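Formimidoylglutamase (PDB 3M1R) catalyses the manganese-dependent hydrolysis of N-formimidoyl-L-glutamate to L-glutamate and formamide, a late step in histidine degradation. Local coordinates at residues D[93-98]-D[105-110]; D[132-137]-D[173-178]; D[147-152]-D[184-189]; D[238-243]-D[275-280]. All blocks are in the same frame, centred on the assembly; numbering follows the deposited sequence.

Contact 1: D[93-98]-D[105-110]; sequences IDIHVT and HHIFQT
Ile93 lies against the helix at His106, Ile107 and Thr110, where the chain leaving strand 87-93 turns back as helix 100-117. This is the close-packed half. Ile93 CG2, anti to the backbone N, meets the helix backbone, 3.9 Å from Ile107 N. Ile93 CG1 lies 4.2 Å from Thr110 CG2, and the Ile93 and Ile107 side chains cross at about a right angle. Thr110 OG1 bonds back to His106 O (2.9 Å), reaching that carbonyl from the opposite face to Thr110 N. An alanine in place of Thr110 would probably leave His106 O with one donor fewer and open a small gap beside Ile93 CG1. Toward Ile95 and His96, both partly exposed, the fit slackens: Ile95 CD1 comes no nearer than 4.5 Å to Ile107 CG1. Between the halves sits the His106 ring, its CD2 edge 3.0 Å from Asp94 O. Phe9 of a second subunit stacks on this ring, and Ile93 pairs with a strand of that subunit, extending the sheet across the interface. With Asp94 O at its edge and Asp94 OD2 3.5 Å from His106 NE2, the ring might modestly favour protonation, although Arg11 of the second subunit also draws weakly on Asp94.

Contact 2: D[132-137]-D[173-178]; sequences ISYSTI and RRLLDE
Tyr134 and Ile137 of helix 133-141 pack on Arg174, Leu175 and Glu178 of helix 171-178. It is a helix-helix contact on one side of the parallel sheet of an arginase-family α/β fold, with the two short axes 9.7 Å apart at 49°. The apolar part centres on Leu175. Leu175 CD2 lies 3.9 Å from Ile137 CG2 and also reaches the Tyr134 backbone O, while Leu175 CD1 meets Ile137 CD1. In the aromatic part, Tyr134 CG is anti to the backbone N (chi1 167°), which carries the ring out toward Arg174. Arg174 crosses the ring obliquely: its CB is 3.4 Å from Tyr134 CD1, and its CD sits over one face toward the rim. The guanidinium adds at most a weak cation-pi attraction. The polar part is at the hydroxyl, where Tyr134 OH donates to Glu178 OE1 (2.6 Å) on its syn lone pair, in the ring plane; Lys138 NZ also bonds to this OH. A phenylalanine in place of Tyr134 would probably keep the ring packing but leave Glu178 OE1 and Lys138 NZ without this shared partner. The carboxylate is also steadied within its own helix by a 2.9 Å salt bridge from Arg174 NH1 to Glu178 OE2.

Contact 3: D[147-152]-D[184-189]; sequences TAVIQF and QHLIQL
Leu189 pushes its CD1 into the hollow between Ile150 and Phe152 on the neighbouring parallel strand. Leu189 CD1 lies 3.6 Å from Ile150 CG2 and sits over the face of the Phe152 ring, 4.0 Å from its centroid, a CH-pi contact. On the other face of the sheet the bump is Leu186 CD2. Leu186 CD2 rests 3.9 Å from Val149 CB, against the Val149 carbonyl, and 3.6 Å from Gln151 OE1, filling the dip between the Val149 and Gln151 side chains. Strands 147-152 and 186-189 are held in register by four backbone bonds, from Val149 N to His185 O at the start through to Leu189 N to Gln151 O. They are the two strands of a beta-alpha-beta unit crossed over by helix 171-178. Beyond Leu186, Gln151 and Gln188 run side by side. Gln188 NE2 gives a 2.9 Å bond to Gln151 OE1 from above its carbonyl plane, the two amides being turned 77° apart. Gln188 OE1 is fixed by His156 ND1, and Gln151 NE2 bonds to Asp153 OD2 and His156 O. Asp153 binds both calcium ions, at the sites expected for manganese, so Gln151 is a second-shell residue that probably orients it, with Gln188 steadying Gln151.

Contact 4: D[238-243]-D[275-280]; sequences DFIFIS and KYIAQQ
Ile242 and Ile277 meet where strand 239-245 packs against helix 267-278. This is strand-on-helix packing inside a beta-alpha-beta unit that is completed by strand 283-289, within the parallel sheet of the arginase-family α/β fold. Outward along Ile242, CB points to the helix but stays back, with Ile242 CB 4.9 Å from Ile277 CG2. Next, Ile242 CG1, anti to the carbonyl carbon (chi1 -59°), closes to 3.5 Å from Ile277 CG2. At the tip, Ile242 CD1 comes to 3.2 Å from Ile277 CG2, tighter than usual carbon contact, and also nears Ile277 CB and Ala278 N. The two isoleucines slide past each other in opposite directions. Ile277 CG2 faces the outer half of the Ile242 chain. Ile277 in turn touches Ile150 and Phe152 of the neighbouring strand, and Ile226 of helix 222-234 packs against it too. Two residues back along the strand, Ile240 also points to the helix. Its CG1 is wedged between the backbone N and the carbonyl carbon (chi1 62°), and the side chain then reaches toward Ile277 and Gln280. Ile240 CD1 lies 4.2 Å from Ile277 O and 3.9 Å from Gln280 CB, while the Gln280 amide turns away.

Contacts 2, 3 and 4 form a continuous core around neighbouring strands 147-152 and 239-245, joined by backbone bonds between Ala148 and Phe239 and between Ala148 and Phe241. The helices of contacts 2 and 4 lie on opposite faces: Ile137 of contact 2 packs on Val149 and Phe241, whereas Ile277 of contact 4 packs on Ile150. Contact 4 is purely apolar. Contact 3 combines backbone bonding with a polar pair beside the metals, while contact 2 changes from leucine packing to charge at its exposed Glu178. Contact 1 is buried partly by its own chain and partly by another subunit, with which Ile93 continues the sheet, and Ile107 links it to contact 2 through Ser135.

Contact 1: D[93-98]-D[105-110]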
loop_
_atom_site.group_PDB
_atom_site.type_symbol
_atom_site.label_atom_id
_atom_site.label_comp_id
_atom_site.label_asym_id
_atom_site.label_seq_id
_atom_site.Cartn_x
_atom_site.Cartn_y
_atom_site.Cartn_z
ATOM N N ILE D 93 -16.267 24.393 9.361
ATOM C CA ILE D 93 -15.882 25.317 10.399
ATOM C C ILE D 93 -14.399 25.511 10.319
ATOM O O ILE D 93 -13.638 24.543 10.275
ATOM C CB ILE D 93 -16.262 24.808 11.771
ATOM C CG1 ILE D 93 -17.780 24.683 11.849
ATOM C CG2 ILE D 93 -15.753 25.766 12.839
ATOM C CD1 ILE D 93 -18.264 23.893 13.022
ATOM N N ASP D 94 -13.982 26.769 10.278
ATOM C CA ASP D 94 -12.563 27.082 10.184
ATOM C C ASP D 94 -11.772 26.528 11.371
ATOM O O ASP D 94 -12.154 26.700 12.528
ATOM C CB ASP D 94 -12.353 28.586 10.072
ATOM C CG ASP D 94 -10.899 28.954 10.039
ATOM O OD1 ASP D 94 -10.272 28.779 8.976
ATOM O OD2 ASP D 94 -10.376 29.395 11.081
ATOM N N ILE D 95 -10.660 25.864 11.083
ATOM C CA ILE D 95 -9.847 25.281 12.136
ATOM C C ILE D 95 -8.476 25.946 12.163
ATOM O O ILE D 95 -7.817 26.079 11.131
ATOM C CB ILE D 95 -9.669 23.757 11.942
ATOM C CG1 ILE D 95 -11.023 23.050 11.905
ATOM C CG2 ILE D 95 -8.763 23.169 13.044
ATOM C CD1 ILE D 95 -11.875 23.283 13.128
ATOM N N HIS D 96 -8.043 26.366 13.344
ATOM C CA HIS D 96 -6.724 26.967 13.465
ATOM C C HIS D 96 -5.616 25.940 13.240
ATOM O O HIS D 96 -5.593 24.887 13.883
ATOM C CB HIS D 96 -6.541 27.598 14.834
ATOM C CG HIS D 96 -5.402 28.558 14.889
ATOM N ND1 HIS D 96 -5.525 29.832 15.397
ATOM C CD2 HIS D 96 -4.122 28.442 14.462
ATOM C CE1 HIS D 96 -4.363 30.453 15.301
ATOM N NE2 HIS D 96 -3.496 29.633 14.736
ATOM N N VAL D 97 -4.697 26.249 12.330
ATOM C CA VAL D 97 -3.566 25.361 12.074
ATOM C C VAL D 97 -2.856 24.997 13.383
ATOM O O VAL D 97 -2.508 23.839 13.607
ATOM C CB VAL D 97 -2.531 26.000 11.117
ATOM C CG1 VAL D 97 -1.401 25.005 10.822
ATOM C CG2 VAL D 97 -3.199 26.473 9.829
ATOM N N THR D 98 -2.703 25.998 14.251
ATOM C CA THR D 98 -1.862 25.933 15.444
ATOM C C THR D 98 -2.589 25.652 16.769
ATOM O O THR D 98 -2.334 24.632 17.418
ATOM C CB THR D 98 -1.072 27.260 15.594
ATOM O OG1 THR D 98 0.023 27.272 14.667
ATOM C CG2 THR D 98 -0.555 27.444 17.027
ATOM N N HIS D 105 -13.256 27.162 20.075
ATOM C CA HIS D 105 -14.101 28.356 20.109
ATOM C C HIS D 105 -14.752 28.628 18.751
ATOM O O HIS D 105 -15.931 28.989 18.680
ATOM C CB HIS D 105 -13.323 29.574 20.590
ATOM C CG HIS D 105 -13.006 29.539 22.053
ATOM N ND1 HIS D 105 -11.722 29.421 22.537
ATOM C CD2 HIS D 105 -13.814 29.587 23.140
ATOM C CE1 HIS D 105 -11.749 29.410 23.858
ATOM N NE2 HIS D 105 -13.006 29.509 24.249
ATOM N N HIS D 106 -13.991 28.449 17.672
ATOM C CA HIS D 106 -14.573 28.548 16.341
ATOM C C HIS D 106 -15.816 27.668 16.273
ATOM O O HIS D 106 -16.888 28.107 15.843
ATOM C CB HIS D 106 -13.584 28.092 15.285
ATOM C CG HIS D 106 -12.426 29.011 15.101
ATOM N ND1 HIS D 106 -12.314 30.215 15.771
ATOM C CD2 HIS D 106 -11.328 28.917 14.319
ATOM C CE1 HIS D 106 -11.200 30.811 15.416
ATOM N NE2 HIS D 106 -10.574 30.051 14.530
ATOM N N ILE D 107 -15.664 26.425 16.721
ATOM C CA ILE D 107 -16.742 25.449 16.648
ATOM C C ILE D 107 -17.943 25.876 17.470
ATOM O O ILE D 107 -19.068 25.881 16.974
ATOM C CB ILE D 107 -16.278 24.058 17.107
ATOM C CG1 ILE D 107 -15.078 23.600 16.255
ATOM C CG2 ILE D 107 -17.437 23.075 17.045
ATOM C CD1 ILE D 107 -14.410 22.308 16.720
ATOM N N PHE D 108 -17.711 26.248 18.726
ATOM C CA PHE D 108 -18.819 26.629 19.573
ATOM C C PHE D 108 -19.543 27.861 19.046
ATOM O O PHE D 108 -20.764 27.921 19.080
ATOM C CB PHE D 108 -18.394 26.871 21.017
ATOM C CG PHE D 108 -19.504 27.420 21.865
ATOM C CD1 PHE D 108 -19.440 28.705 22.379
ATOM C CD2 PHE D 108 -20.642 26.670 22.095
ATOM C CE1 PHE D 108 -20.475 29.219 23.144
ATOM C CE2 PHE D 108 -21.687 27.175 22.855
ATOM C CZ PHE D 108 -21.608 28.454 23.380
ATOM N N GLN D 109 -18.794 28.843 18.559
ATOM C CA GLN D 109 -19.392 30.119 18.155
ATOM C C GLN D 109 -20.206 29.989 16.892
ATOM O O GLN D 109 -21.272 30.594 16.770
ATOM C CB GLN D 109 -18.315 31.161 17.891
ATOM C CG GLN D 109 -17.860 31.938 19.088
ATOM C CD GLN D 109 -16.835 32.976 18.694
ATOM O OE1 GLN D 109 -15.660 32.871 19.050
ATOM N NE2 GLN D 109 -17.270 33.974 17.929
ATOM N N THR D 110 -19.674 29.224 15.939
ATOM C CA THR D 110 -20.309 29.070 14.650
ATOM C C THR D 110 -21.588 28.294 14.855
ATOM O O THR D 110 -22.660 28.691 14.391
ATOM C CB THR D 110 -19.397 28.327 13.671
ATOM O OG1 THR D 110 -18.217 29.107 13.445
ATOM C CG2 THR D 110 -20.103 28.089 12.349
#

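Contact 2: D[132-137]-D[173-178]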
loop_
_atom_site.group_PDB
_atom_site.type_symbol
_atom_site.label_atom_id
_atom_site.label_comp_id
_atom_site.label_asym_id
_atom_site.label_seq_id
_atom_site.Cartn_x
_atom_site.Cartn_y
_atom_site.Cartn_z
ATOM N N ILE D 132 -14.281 17.241 19.313
ATOM C CA ILE D 132 -15.239 18.261 18.876
ATOM C C ILE D 132 -16.566 18.162 19.612
ATOM O O ILE D 132 -17.344 19.110 19.608
ATOM C CB ILE D 132 -15.515 18.230 17.335
ATOM C CG1 ILE D 132 -16.458 17.083 16.960
ATOM C CG2 ILE D 132 -14.204 18.126 16.551
ATOM C CD1 ILE D 132 -16.980 17.150 15.513
ATOM N N SER D 133 -16.824 17.016 20.236
ATOM C CA SER D 133 -18.112 16.774 20.886
ATOM C C SER D 133 -18.376 17.716 22.047
ATOM O O SER D 133 -19.535 17.952 22.431
ATOM C CB SER D 133 -18.232 15.321 21.347
ATOM O OG SER D 133 -18.217 14.447 20.235
ATOM N N TYR D 134 -17.314 18.269 22.615
ATOM C CA TYR D 134 -17.515 19.252 23.658
ATOM C C TYR D 134 -18.171 20.499 23.086
ATOM O O TYR D 134 -19.205 20.943 23.583
ATOM C CB TYR D 134 -16.209 19.634 24.336
ATOM C CG TYR D 134 -16.353 20.858 25.194
ATOM C CD1 TYR D 134 -16.802 20.758 26.508
ATOM C CD2 TYR D 134 -16.043 22.119 24.698
ATOM C CE1 TYR D 134 -16.932 21.878 27.305
ATOM C CE2 TYR D 134 -16.171 23.256 25.497
ATOM C CZ TYR D 134 -16.623 23.124 26.792
ATOM O OH TYR D 134 -16.759 24.236 27.586
ATOM N N SER D 135 -17.572 21.069 22.042
ATOM C CA SER D 135 -18.094 22.315 21.477
ATOM C C SER D 135 -19.475 22.165 20.803
ATOM O O SER D 135 -20.319 23.053 20.901
ATOM C CB SER D 135 -17.081 22.955 20.519
ATOM O OG SER D 135 -15.892 23.336 21.198
ATOM N N THR D 136 -19.707 21.053 20.118
ATOM C CA THR D 136 -20.962 20.891 19.386
ATOM C C THR D 136 -22.135 20.759 20.350
ATOM O O THR D 136 -23.102 21.507 20.265
ATOM C CB THR D 136 -20.915 19.675 18.464
ATOM O OG1 THR D 136 -20.368 18.572 19.188
ATOM C CG2 THR D 136 -20.037 19.966 17.282
ATOM N N ILE D 137 -22.029 19.809 21.275
ATOM C CA ILE D 137 -23.036 19.594 22.308
ATOM C C ILE D 137 -23.306 20.825 23.168
ATOM O O ILE D 137 -24.455 21.165 23.431
ATOM C CB ILE D 137 -22.668 18.395 23.184
ATOM C CG1 ILE D 137 -22.727 17.121 22.343
ATOM C CG2 ILE D 137 -23.601 18.288 24.352
ATOM C CD1 ILE D 137 -22.235 15.889 23.050
ATOM N N ARG D 173 -15.857 14.478 29.987
ATOM C CA ARG D 173 -15.463 14.976 31.302
ATOM C C ARG D 173 -15.699 16.484 31.354
ATOM O O ARG D 173 -16.202 17.015 32.343
ATOM C CB ARG D 173 -13.996 14.652 31.605
ATOM C CG ARG D 173 -13.610 14.832 33.080
ATOM C CD ARG D 173 -12.207 14.298 33.368
ATOM N NE ARG D 173 -11.989 14.139 34.801
ATOM C CZ ARG D 173 -11.873 12.967 35.417
ATOM N NH1 ARG D 173 -11.676 12.924 36.728
ATOM N NH2 ARG D 173 -11.944 11.840 34.721
ATOM N N ARG D 174 -15.333 17.170 30.276
ATOM C CA ARG D 174 -15.546 18.602 30.191
ATOM C C ARG D 174 -17.035 18.910 30.270
ATOM O O ARG D 174 -17.442 19.801 31.010
ATOM C CB ARG D 174 -14.943 19.171 28.909
ATOM C CG ARG D 174 -13.503 19.639 29.071
ATOM C CD ARG D 174 -12.973 20.299 27.806
ATOM N NE ARG D 174 -11.854 21.190 28.101
ATOM C CZ ARG D 174 -11.992 22.458 28.481
ATOM N NH1 ARG D 174 -13.202 22.989 28.610
ATOM N NH2 ARG D 174 -10.918 23.197 28.730
ATOM N N LEU D 175 -17.844 18.163 29.519
ATOM C CA LEU D 175 -19.285 18.370 29.542
ATOM C C LEU D 175 -19.856 18.117 30.942
ATOM O O LEU D 175 -20.531 18.976 31.489
ATOM C CB LEU D 175 -19.983 17.503 28.483
ATOM C CG LEU D 175 -19.704 17.881 27.030
ATOM C CD1 LEU D 175 -19.930 16.700 26.101
ATOM C CD2 LEU D 175 -20.535 19.077 26.590
ATOM N N LEU D 176 -19.574 16.950 31.524
ATOM C CA LEU D 176 -20.067 16.623 32.870
ATOM C C LEU D 176 -19.608 17.612 33.951
ATOM O O LEU D 176 -20.424 18.138 34.727
ATOM C CB LEU D 176 -19.653 15.207 33.271
ATOM C CG LEU D 176 -20.632 14.068 32.996
ATOM C CD1 LEU D 176 -21.921 14.600 32.429
ATOM C CD2 LEU D 176 -20.031 13.070 32.060
ATOM N N ASP D 177 -18.304 17.868 33.998
ATOM C CA ASP D 177 -17.745 18.763 35.007
ATOM C C ASP D 177 -18.385 20.151 34.945
ATOM O O ASP D 177 -18.683 20.751 35.978
ATOM C CB ASP D 177 -16.220 18.867 34.865
ATOM C CG ASP D 177 -15.489 17.645 35.425
ATOM O OD1 ASP D 177 -16.121 16.850 36.153
ATOM O OD2 ASP D 177 -14.275 17.488 35.154
ATOM N N GLU D 178 -18.611 20.645 33.731
ATOM C CA GLU D 178 -19.083 22.011 33.551
ATOM C C GLU D 178 -20.607 22.098 33.623
ATOM O O GLU D 178 -21.182 23.184 33.557
ATOM C CB GLU D 178 -18.548 22.582 32.238
ATOM C CG GLU D 178 -17.030 22.694 32.227
ATOM C CD GLU D 178 -16.471 23.118 30.883
ATOM O OE1 GLU D 178 -17.237 23.669 30.064
ATOM O OE2 GLU D 178 -15.260 22.903 30.652
#

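Contact 3: D[147-152]-D[184-189]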
loop_
_atom_site.group_PDB
_atom_site.type_symbol
_atom_site.label_atom_id
_atom_site.label_comp_id
_atom_site.label_asym_id
_atom_site.label_seq_id
_atom_site.Cartn_x
_atom_site.Cartn_y
_atom_site.Cartn_z
ATOM N N THR D 147 -30.543 18.695 27.085
ATOM C CA THR D 147 -30.272 17.759 26.002
ATOM C C THR D 147 -29.796 16.402 26.518
ATOM O O THR D 147 -28.982 16.318 27.439
ATOM C CB THR D 147 -29.228 18.364 25.034
ATOM O OG1 THR D 147 -29.705 19.633 24.569
ATOM C CG2 THR D 147 -28.970 17.449 23.833
ATOM N N ALA D 148 -30.330 15.338 25.934
ATOM C CA ALA D 148 -29.818 14.003 26.192
ATOM C C ALA D 148 -28.799 13.680 25.109
ATOM O O ALA D 148 -28.970 14.099 23.966
ATOM C CB ALA D 148 -30.925 13.006 26.156
ATOM N N VAL D 149 -27.758 12.929 25.463
ATOM C CA VAL D 149 -26.751 12.517 24.483
ATOM C C VAL D 149 -26.728 11.004 24.389
ATOM O O VAL D 149 -26.573 10.307 25.400
ATOM C CB VAL D 149 -25.326 13.024 24.831
ATOM C CG1 VAL D 149 -24.302 12.594 23.747
ATOM C CG2 VAL D 149 -25.308 14.537 25.016
ATOM N N ILE D 150 -26.924 10.498 23.174
ATOM C CA ILE D 150 -26.680 9.097 22.898
ATOM C C ILE D 150 -25.307 8.984 22.240
ATOM O O ILE D 150 -25.116 9.404 21.094
ATOM C CB ILE D 150 -27.774 8.496 22.019
ATOM C CG1 ILE D 150 -29.102 8.502 22.788
ATOM C CG2 ILE D 150 -27.412 7.075 21.595
ATOM C CD1 ILE D 150 -30.292 8.223 21.933
ATOM N N GLN D 151 -24.359 8.438 23.001
ATOM C CA GLN D 151 -22.957 8.332 22.596
ATOM C C GLN D 151 -22.647 6.886 22.198
ATOM O O GLN D 151 -22.624 5.998 23.053
ATOM C CB GLN D 151 -22.061 8.785 23.763
ATOM C CG GLN D 151 -20.550 8.555 23.600
ATOM C CD GLN D 151 -19.765 8.818 24.897
ATOM O OE1 GLN D 151 -20.337 9.180 25.931
ATOM N NE2 GLN D 151 -18.455 8.621 24.842
ATOM N N PHE D 152 -22.459 6.641 20.899
ATOM C CA PHE D 152 -21.984 5.338 20.441
ATOM C C PHE D 152 -20.460 5.332 20.564
ATOM O O PHE D 152 -19.772 6.144 19.937
ATOM C CB PHE D 152 -22.404 5.068 18.998
ATOM C CG PHE D 152 -23.870 4.755 18.839
ATOM C CD1 PHE D 152 -24.332 3.457 18.964
ATOM C CD2 PHE D 152 -24.775 5.757 18.565
ATOM C CE1 PHE D 152 -25.667 3.176 18.817
ATOM C CE2 PHE D 152 -26.124 5.481 18.429
ATOM C CZ PHE D 152 -26.567 4.194 18.545
ATOM N N GLN D 184 -26.888 11.503 34.022
ATOM C CA GLN D 184 -27.961 10.535 33.819
ATOM C C GLN D 184 -28.719 10.746 32.510
ATOM O O GLN D 184 -29.596 9.958 32.170
ATOM C CB GLN D 184 -28.926 10.518 34.997
ATOM C CG GLN D 184 -29.872 11.697 35.038
ATOM C CD GLN D 184 -29.372 12.806 35.928
ATOM O OE1 GLN D 184 -28.165 12.962 36.127
ATOM N NE2 GLN D 184 -30.300 13.584 36.481
ATOM N N HIS D 185 -28.382 11.805 31.781
ATOM C CA HIS D 185 -28.975 12.051 30.465
ATOM C C HIS D 185 -28.041 11.610 29.357
ATOM O O HIS D 185 -28.282 11.903 28.190
ATOM C CB HIS D 185 -29.274 13.530 30.273
ATOM C CG HIS D 185 -30.136 14.105 31.346
ATOM N ND1 HIS D 185 -30.100 15.439 31.691
ATOM C CD2 HIS D 185 -31.052 13.526 32.157
ATOM C CE1 HIS D 185 -30.965 15.656 32.667
ATOM N NE2 HIS D 185 -31.553 14.513 32.969
ATOM N N LEU D 186 -26.976 10.917 29.741
ATOM C CA LEU D 186 -25.955 10.440 28.819
ATOM C C LEU D 186 -26.134 8.943 28.728
ATOM O O LEU D 186 -26.072 8.252 29.746
ATOM C CB LEU D 186 -24.561 10.735 29.382
ATOM C CG LEU D 186 -23.378 11.021 28.442
ATOM C CD1 LEU D 186 -22.070 10.602 29.081
ATOM C CD2 LEU D 186 -23.542 10.351 27.104
ATOM N N ILE D 187 -26.380 8.444 27.521
ATOM C CA ILE D 187 -26.433 7.005 27.283
ATOM C C ILE D 187 -25.230 6.563 26.432
ATOM O O ILE D 187 -25.127 6.909 25.246
ATOM C CB ILE D 187 -27.748 6.612 26.592
ATOM C CG1 ILE D 187 -28.927 6.967 27.482
ATOM C CG2 ILE D 187 -27.788 5.140 26.301
ATOM C CD1 ILE D 187 -30.205 6.975 26.736
ATOM N N GLN D 188 -24.319 5.805 27.041
ATOM C CA GLN D 188 -23.141 5.318 26.328
ATOM C C GLN D 188 -23.419 3.917 25.843
ATOM O O GLN D 188 -23.705 3.032 26.642
ATOM C CB GLN D 188 -21.896 5.327 27.221
ATOM C CG GLN D 188 -21.561 6.689 27.804
ATOM C CD GLN D 188 -20.213 6.701 28.526
ATOM O OE1 GLN D 188 -19.901 5.801 29.312
ATOM N NE2 GLN D 188 -19.419 7.737 28.273
ATOM N N LEU D 189 -23.327 3.718 24.532
ATOM C CA LEU D 189 -23.666 2.435 23.935
ATOM C C LEU D 189 -22.429 1.847 23.285
ATOM O O LEU D 189 -21.803 2.495 22.445
ATOM C CB LEU D 189 -24.787 2.609 22.888
ATOM C CG LEU D 189 -26.149 3.129 23.366
ATOM C CD1 LEU D 189 -27.011 3.571 22.186
ATOM C CD2 LEU D 189 -26.889 2.072 24.188
#

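Contact 4: D[238-243]-D[275-280]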
loop_
_atom_site.group_PDB
_atom_site.type_symbol
_atom_site.label_atom_id
_atom_site.label_comp_id
_atom_site.label_asym_id
_atom_site.label_seq_id
_atom_site.Cartn_x
_atom_site.Cartn_y
_atom_site.Cartn_z
ATOM N N ASP D 238 -35.468 17.618 26.862
ATOM C CA ASP D 238 -36.223 18.258 25.797
ATOM C C ASP D 238 -35.751 17.855 24.411
ATOM O O ASP D 238 -36.539 17.858 23.470
ATOM C CB ASP D 238 -36.155 19.776 25.942
ATOM C CG ASP D 238 -37.042 20.291 27.053
ATOM O OD1 ASP D 238 -38.154 19.750 27.227
ATOM O OD2 ASP D 238 -36.626 21.238 27.751
ATOM N N PHE D 239 -34.466 17.525 24.285
ATOM C CA PHE D 239 -33.891 17.150 22.992
ATOM C C PHE D 239 -32.906 16.000 23.129
ATOM O O PHE D 239 -32.367 15.753 24.209
ATOM C CB PHE D 239 -33.151 18.330 22.364
ATOM C CG PHE D 239 -33.976 19.575 22.252
ATOM C CD1 PHE D 239 -34.056 20.465 23.312
ATOM C CD2 PHE D 239 -34.656 19.867 21.081
ATOM C CE1 PHE D 239 -34.807 21.613 23.212
ATOM C CE2 PHE D 239 -35.412 21.020 20.973
ATOM C CZ PHE D 239 -35.486 21.892 22.041
ATOM N N ILE D 240 -32.660 15.312 22.021
ATOM C CA ILE D 240 -31.646 14.272 21.988
ATOM C C ILE D 240 -30.601 14.618 20.933
ATOM O O ILE D 240 -30.940 15.153 19.878
ATOM C CB ILE D 240 -32.252 12.892 21.698
ATOM C CG1 ILE D 240 -32.910 12.880 20.325
ATOM C CG2 ILE D 240 -33.273 12.520 22.768
ATOM C CD1 ILE D 240 -33.932 11.783 20.164
ATOM N N PHE D 241 -29.330 14.351 21.247
ATOM C CA PHE D 241 -28.238 14.532 20.303
ATOM C C PHE D 241 -27.543 13.195 20.133
ATOM O O PHE D 241 -27.253 12.509 21.105
ATOM C CB PHE D 241 -27.256 15.597 20.804
ATOM C CG PHE D 241 -26.087 15.846 19.872
ATOM C CD1 PHE D 241 -26.208 16.716 18.798
ATOM C CD2 PHE D 241 -24.869 15.229 20.086
ATOM C CE1 PHE D 241 -25.138 16.959 17.951
ATOM C CE2 PHE D 241 -23.787 15.470 19.243
ATOM C CZ PHE D 241 -23.920 16.339 18.178
ATOM N N ILE D 242 -27.312 12.816 18.887
ATOM C CA ILE D 242 -26.720 11.532 18.583
ATOM C C ILE D 242 -25.253 11.731 18.238
ATOM O O ILE D 242 -24.932 12.398 17.257
ATOM C CB ILE D 242 -27.409 10.872 17.376
ATOM C CG1 ILE D 242 -28.902 10.661 17.631
ATOM C CG2 ILE D 242 -26.742 9.542 17.040
ATOM C CD1 ILE D 242 -29.598 10.102 16.407
ATOM N N SER D 243 -24.367 11.157 19.048
ATOM C CA SER D 243 -22.937 11.209 18.763
ATOM C C SER D 243 -22.413 9.841 18.378
ATOM O O SER D 243 -22.346 8.928 19.204
ATOM C CB SER D 243 -22.149 11.746 19.962
ATOM O OG SER D 243 -20.778 11.940 19.616
ATOM N N LYS D 275 -31.202 4.671 12.669
ATOM C CA LYS D 275 -32.503 4.932 12.045
ATOM C C LYS D 275 -33.626 4.974 13.103
ATOM O O LYS D 275 -34.459 5.866 13.096
ATOM C CB LYS D 275 -32.836 3.939 10.923
ATOM C CG LYS D 275 -34.320 4.033 10.496
ATOM C CD LYS D 275 -34.704 3.136 9.314
ATOM C CE LYS D 275 -34.150 1.706 9.423
ATOM N NZ LYS D 275 -32.773 1.533 8.802
ATOM N N TYR D 276 -33.619 4.015 14.020
ATOM C CA TYR D 276 -34.536 4.024 15.145
ATOM C C TYR D 276 -34.518 5.344 15.921
ATOM O O TYR D 276 -35.544 6.018 16.027
ATOM C CB TYR D 276 -34.245 2.856 16.093
ATOM C CG TYR D 276 -35.248 2.751 17.220
ATOM C CD1 TYR D 276 -36.560 2.376 16.970
ATOM C CD2 TYR D 276 -34.888 3.033 18.525
ATOM C CE1 TYR D 276 -37.493 2.288 17.998
ATOM C CE2 TYR D 276 -35.812 2.950 19.557
ATOM C CZ TYR D 276 -37.109 2.575 19.287
ATOM O OH TYR D 276 -38.021 2.484 20.311
ATOM N N ILE D 277 -33.365 5.707 16.481
ATOM C CA ILE D 277 -33.259 6.937 17.267
ATOM C C ILE D 277 -33.678 8.175 16.466
ATOM O O ILE D 277 -34.342 9.076 16.985
ATOM C CB ILE D 277 -31.829 7.142 17.790
ATOM C CG1 ILE D 277 -31.506 6.101 18.865
ATOM C CG2 ILE D 277 -31.665 8.550 18.327
ATOM C CD1 ILE D 277 -30.016 5.888 19.092
ATOM N N ALA D 278 -33.300 8.204 15.192
ATOM C CA ALA D 278 -33.574 9.347 14.334
ATOM C C ALA D 278 -35.069 9.635 14.158
ATOM O O ALA D 278 -35.448 10.749 13.785
ATOM C CB ALA D 278 -32.910 9.151 12.982
ATOM N N GLN D 279 -35.911 8.633 14.419
ATOM C CA GLN D 279 -37.367 8.779 14.293
ATOM C C GLN D 279 -38.007 9.387 15.530
ATOM O O GLN D 279 -39.160 9.815 15.496
ATOM C CB GLN D 279 -38.021 7.421 14.061
ATOM C CG GLN D 279 -37.691 6.806 12.731
ATOM C CD GLN D 279 -38.357 5.465 12.553
ATOM O OE1 GLN D 279 -37.951 4.478 13.160
ATOM N NE2 GLN D 279 -39.396 5.423 11.726
ATOM N N GLN D 280 -37.259 9.392 16.625
ATOM C CA GLN D 280 -37.770 9.820 17.912
ATOM C C GLN D 280 -37.970 11.333 17.919
ATOM O O GLN D 280 -37.451 12.034 17.051
ATOM C CB GLN D 280 -36.821 9.349 19.028
ATOM C CG GLN D 280 -37.453 8.336 19.990
ATOM C CD GLN D 280 -37.854 7.027 19.325
ATOM O OE1 GLN D 280 -38.625 6.252 19.881
ATOM N NE2 GLN D 280 -37.330 6.778 18.137
#